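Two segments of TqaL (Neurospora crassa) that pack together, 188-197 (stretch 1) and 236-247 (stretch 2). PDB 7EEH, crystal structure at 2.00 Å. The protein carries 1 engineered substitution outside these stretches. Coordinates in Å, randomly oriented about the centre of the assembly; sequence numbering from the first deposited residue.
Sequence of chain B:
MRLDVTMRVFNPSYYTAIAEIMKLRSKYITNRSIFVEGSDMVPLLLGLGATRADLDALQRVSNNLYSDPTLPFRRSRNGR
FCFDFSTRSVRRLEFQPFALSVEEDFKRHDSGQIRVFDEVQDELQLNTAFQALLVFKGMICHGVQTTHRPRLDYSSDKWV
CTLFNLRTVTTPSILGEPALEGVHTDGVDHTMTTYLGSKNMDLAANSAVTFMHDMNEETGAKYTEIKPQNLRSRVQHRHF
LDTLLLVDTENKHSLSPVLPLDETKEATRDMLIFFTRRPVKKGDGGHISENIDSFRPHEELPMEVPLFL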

# COMPACT_ATOMS: atom_id res chain seq x y z
N VAL B 188 3.18 -3.79 -35.70
CA VAL B 188 2.62 -4.74 -34.74
C VAL B 188 1.50 -4.03 -33.98
O VAL B 188 1.01 -2.98 -34.41
N ASP B 189 1.06 -4.61 -32.86
CA ASP B 189 0.03 -4.00 -32.02
C ASP B 189 0.60 -3.24 -30.83
O ASP B 189 0.19 -2.11 -30.58
N HIS B 190 1.53 -3.85 -30.09
CA HIS B 190 2.15 -3.23 -28.92
C HIS B 190 3.65 -3.43 -28.99
O HIS B 190 4.11 -4.55 -29.24
N THR B 191 4.41 -2.37 -28.74
CA THR B 191 5.86 -2.43 -28.71
C THR B 191 6.35 -1.99 -27.34
O THR B 191 5.89 -0.97 -26.81
N MSE B 192 7.27 -2.76 -26.76
CA MSE B 192 7.85 -2.45 -25.45
C MSE B 192 9.37 -2.46 -25.60
O MSE B 192 9.95 -3.41 -26.17
N THR B 193 10.02 -1.41 -25.11
CA THR B 193 11.48 -1.28 -25.15
C THR B 193 11.98 -1.04 -23.74
O THR B 193 11.60 -0.05 -23.10
N THR B 194 12.82 -1.95 -23.26
CA THR B 194 13.29 -1.95 -21.88
C THR B 194 14.81 -1.85 -21.91
O THR B 194 15.47 -2.59 -22.64
N TYR B 195 15.34 -0.91 -21.13
CA TYR B 195 16.76 -0.60 -21.12
C TYR B 195 17.48 -1.48 -20.12
O TYR B 195 17.07 -1.58 -18.96
N LEU B 196 18.56 -2.11 -20.56
CA LEU B 196 19.35 -2.96 -19.68
C LEU B 196 20.64 -2.29 -19.20
O LEU B 196 21.08 -2.59 -18.08
N GLY B 197 21.25 -1.45 -20.01
CA GLY B 197 22.48 -0.79 -19.64
C GLY B 197 23.05 -0.06 -20.84
O GLY B 197 22.51 -0.12 -21.95
N GLN B 236 13.44 9.17 -22.85
CA GLN B 236 14.85 8.79 -22.94
C GLN B 236 15.17 7.74 -21.88
O GLN B 236 15.22 8.06 -20.69
N HIS B 237 15.43 6.51 -22.30
CA HIS B 237 15.90 5.51 -21.35
C HIS B 237 17.28 5.91 -20.84
O HIS B 237 18.16 6.29 -21.61
N ARG B 238 17.47 5.82 -19.52
CA ARG B 238 18.78 6.09 -18.94
C ARG B 238 19.16 5.15 -17.81
O ARG B 238 20.35 5.03 -17.52
N HIS B 239 18.23 4.49 -17.15
CA HIS B 239 18.52 3.70 -15.97
C HIS B 239 17.93 2.31 -16.13
O HIS B 239 16.88 2.13 -16.75
N PHE B 240 18.64 1.34 -15.55
CA PHE B 240 18.29 -0.07 -15.59
C PHE B 240 16.78 -0.27 -15.44
O PHE B 240 16.19 0.09 -14.42
N LEU B 241 16.17 -0.84 -16.48
CA LEU B 241 14.77 -1.28 -16.57
C LEU B 241 13.81 -0.13 -16.86
O LEU B 241 12.60 -0.37 -16.81
N ASP B 242 14.28 1.08 -17.15
CA ASP B 242 13.45 2.06 -17.85
C ASP B 242 12.72 1.37 -19.00
O ASP B 242 13.34 0.69 -19.82
N THR B 243 11.39 1.55 -19.05
CA THR B 243 10.54 0.80 -19.97
C THR B 243 9.50 1.72 -20.62
O THR B 243 8.75 2.41 -19.92
N LEU B 244 9.47 1.71 -21.94
CA LEU B 244 8.46 2.39 -22.75
C LEU B 244 7.57 1.34 -23.39
O LEU B 244 8.07 0.39 -24.00
N LEU B 245 6.25 1.50 -23.26
CA LEU B 245 5.28 0.65 -23.93
C LEU B 245 4.35 1.55 -24.75
O LEU B 245 3.87 2.57 -24.25
N LEU B 246 4.08 1.18 -26.00
CA LEU B 246 3.28 2.04 -26.87
C LEU B 246 2.37 1.20 -27.76
O LEU B 246 2.71 0.09 -28.16
N VAL B 247 1.19 1.76 -28.07
CA VAL B 247 0.26 1.14 -29.01
C VAL B 247 0.77 1.45 -30.41
O VAL B 247 0.76 2.61 -30.83

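Residues 190-197 and 243-247 run antiparallel as neighbouring strands, and backbone hydrogen bonds at alternate residues hold them together. Thr191 and Leu246 exchange two hydrogen bonds, Thr191 N to Leu246 O at 3.0 Å and Leu246 N to Thr191 O at 2.9 Å. Thr193 and Leu244 repeat the pattern, with Thr193 N to Leu244 O at 2.9 Å and Leu244 N to Thr193 O at 3.0 Å. Beyond the regular ladder, Tyr195 N donates to Asp242 O (2.9 Å) and Tyr195 O accepts from Leu241 N (2.7 Å), so pairing carries on into the type II turn from His239 to Asp242.

Side chains of His190, Met192, Thr194, Thr243, Leu245 and Val247 share one face of the sheet. Met192, a selenomethionine with chi1 t, lays its CB 3.8 Å from CD1 of Leu245, also t; these apolar chains pack in the buried space without leaving a polar group to satisfy. At the next pair the chemistry changes. Thr194 and Thr243, both m, bring their hydroxyls together: Thr194 OG1 donates to Thr243 OG1 at 2.9 Å, and Thr243 OG1 in turn donates to Leu241 O at 2.9 Å. Threonine suits this buried site because its hydroxyl can both give and accept, while its methyl remains available for packing, as where Thr194 CG2 meets Leu241 CD2 at 3.9 Å. His190 ND1 is hydrogen-bonded elsewhere in the structure.

The other face carries Thr191, Thr193, Leu244 and Leu246. Thr191 CB lies 4.0 Å from Leu246 CD1, while Thr191 OG1 finds a partner just outside the stretches. Thr193, in the p rotamer, faces the incoming His237, whose NE2 donates to Thr193 O at 3.0 Å and weakly to Thr193 OG1 at 3.1 Å. That carbonyl therefore accepts from both Leu244 N and the imidazole.

Tyr195 (chi1 t) points toward the second stretch and has the largest area covered by it. Its CB rests 3.6 Å from His237 CB, the backbone of Arg238 lies over one ring face, and Phe240 N and Leu241 N sit at the ring edge; a broad flat ring suits such a backbone-lined site. Tyr195 OH is hydrogen-bonded to a residue just outside the stretches. Asp242 steadies this loop: its OD2 accepts from Arg238 N at 2.8 Å and His239 N at 2.9 Å, while OD1 is satisfied elsewhere. Leu196 starts away from the partner, yet its CD2 comes back to 4.2 Å from Phe240 CE1, giving the partly exposed phenyl ring an apolar neighbour.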

# COMPACT_ATOMS: atom_id res chain seq x y z
CB VAL B 188 3.72 -5.28 -33.80
CG1 VAL B 188 4.76 -6.10 -34.58
CG2 VAL B 188 4.41 -4.13 -33.07
CB ASP B 189 -0.96 -5.07 -31.51
CG ASP B 189 -1.80 -5.67 -32.64
OD1 ASP B 189 -2.40 -4.88 -33.41
OD2 ASP B 189 -1.84 -6.91 -32.76
CB HIS B 190 1.64 -3.83 -27.60
CG HIS B 190 0.15 -3.81 -27.44
ND1 HIS B 190 -0.53 -2.69 -27.01
CD2 HIS B 190 -0.78 -4.76 -27.65
CE1 HIS B 190 -1.83 -2.96 -26.96
NE2 HIS B 190 -2.00 -4.21 -27.35
CB THR B 191 6.51 -1.53 -29.79
OG1 THR B 191 6.11 -1.95 -31.10
CG2 THR B 191 8.06 -1.61 -29.68
CB MSE B 192 7.40 -3.47 -24.38
CG MSE B 192 7.94 -3.18 -22.97
SE MSE B 192 6.88 -3.97 -21.56
CE MSE B 192 7.89 -5.64 -21.15
CB THR B 193 11.90 -0.14 -26.07
OG1 THR B 193 11.36 1.09 -25.57
CG2 THR B 193 11.38 -0.38 -27.47
CB THR B 194 12.82 -3.22 -21.16
OG1 THR B 194 11.39 -3.17 -21.01
CG2 THR B 194 13.48 -3.37 -19.80
CB TYR B 195 16.92 0.88 -20.77
CG TYR B 195 18.29 1.38 -20.46
CD1 TYR B 195 18.82 1.27 -19.17
CD2 TYR B 195 19.03 2.05 -21.42
CE1 TYR B 195 20.08 1.78 -18.87
CE2 TYR B 195 20.29 2.56 -21.13
CZ TYR B 195 20.80 2.42 -19.86
OH TYR B 195 22.04 2.95 -19.58
CB LEU B 196 19.72 -4.27 -20.38
CG LEU B 196 18.54 -5.19 -20.72
CD1 LEU B 196 19.07 -6.49 -21.37
CD2 LEU B 196 17.73 -5.45 -19.43
CB GLN B 236 15.75 10.01 -22.77
CG GLN B 236 17.22 9.70 -23.02
CD GLN B 236 18.13 10.82 -22.56
OE1 GLN B 236 17.93 11.40 -21.50
NE2 GLN B 236 19.14 11.12 -23.36
CB HIS B 237 16.00 4.13 -21.99
CG HIS B 237 14.75 3.67 -22.69
ND1 HIS B 237 14.32 4.21 -23.88
CD2 HIS B 237 13.91 2.65 -22.41
CE1 HIS B 237 13.24 3.56 -24.29
NE2 HIS B 237 12.98 2.60 -23.42
CB ARG B 238 18.87 7.53 -18.41
CG ARG B 238 18.13 8.57 -19.25
CD ARG B 238 17.83 9.85 -18.49
NE ARG B 238 18.97 10.26 -17.68
CZ ARG B 238 19.26 11.53 -17.38
NH1 ARG B 238 18.48 12.50 -17.84
NH2 ARG B 238 20.32 11.81 -16.64
CB HIS B 239 17.95 4.38 -14.70
CG HIS B 239 18.43 5.79 -14.50
ND1 HIS B 239 17.58 6.88 -14.56
CD2 HIS B 239 19.67 6.28 -14.26
CE1 HIS B 239 18.28 7.98 -14.34
NE2 HIS B 239 19.54 7.65 -14.16
CB PHE B 240 19.03 -0.82 -14.48
CG PHE B 240 18.68 -2.27 -14.39
CD1 PHE B 240 18.85 -3.10 -15.48
CD2 PHE B 240 18.19 -2.81 -13.21
CE1 PHE B 240 18.52 -4.44 -15.42
CE2 PHE B 240 17.87 -4.15 -13.12
CZ PHE B 240 18.03 -4.98 -14.23
CB LEU B 241 14.29 -2.02 -15.32
CG LEU B 241 14.96 -3.38 -15.05
CD1 LEU B 241 14.45 -3.98 -13.75
CD2 LEU B 241 14.73 -4.33 -16.21
CB ASP B 242 14.31 3.20 -18.40
CG ASP B 242 14.68 4.26 -17.33
OD1 ASP B 242 14.20 4.18 -16.17
OD2 ASP B 242 15.43 5.19 -17.68
CB THR B 243 9.82 -0.35 -19.25
OG1 THR B 243 10.77 -1.35 -18.84
CG2 THR B 243 8.82 -1.01 -20.17
CB LEU B 244 9.11 3.24 -23.84
CG LEU B 244 8.14 3.83 -24.85
CD1 LEU B 244 7.29 4.92 -24.19
CD2 LEU B 244 8.87 4.35 -26.10
CB LEU B 245 4.48 -0.16 -22.90
CG LEU B 245 3.30 -1.03 -23.37
CD1 LEU B 245 3.82 -2.20 -24.18
CD2 LEU B 245 2.55 -1.54 -22.16
CB LEU B 246 4.15 2.96 -27.75
CG LEU B 246 5.18 2.37 -28.72
CD1 LEU B 246 4.56 2.00 -30.07
CD2 LEU B 246 6.31 3.36 -28.91
CB VAL B 247 -1.17 1.64 -28.80
CG1 VAL B 247 -2.12 1.05 -29.89
CG2 VAL B 247 -1.64 1.29 -27.40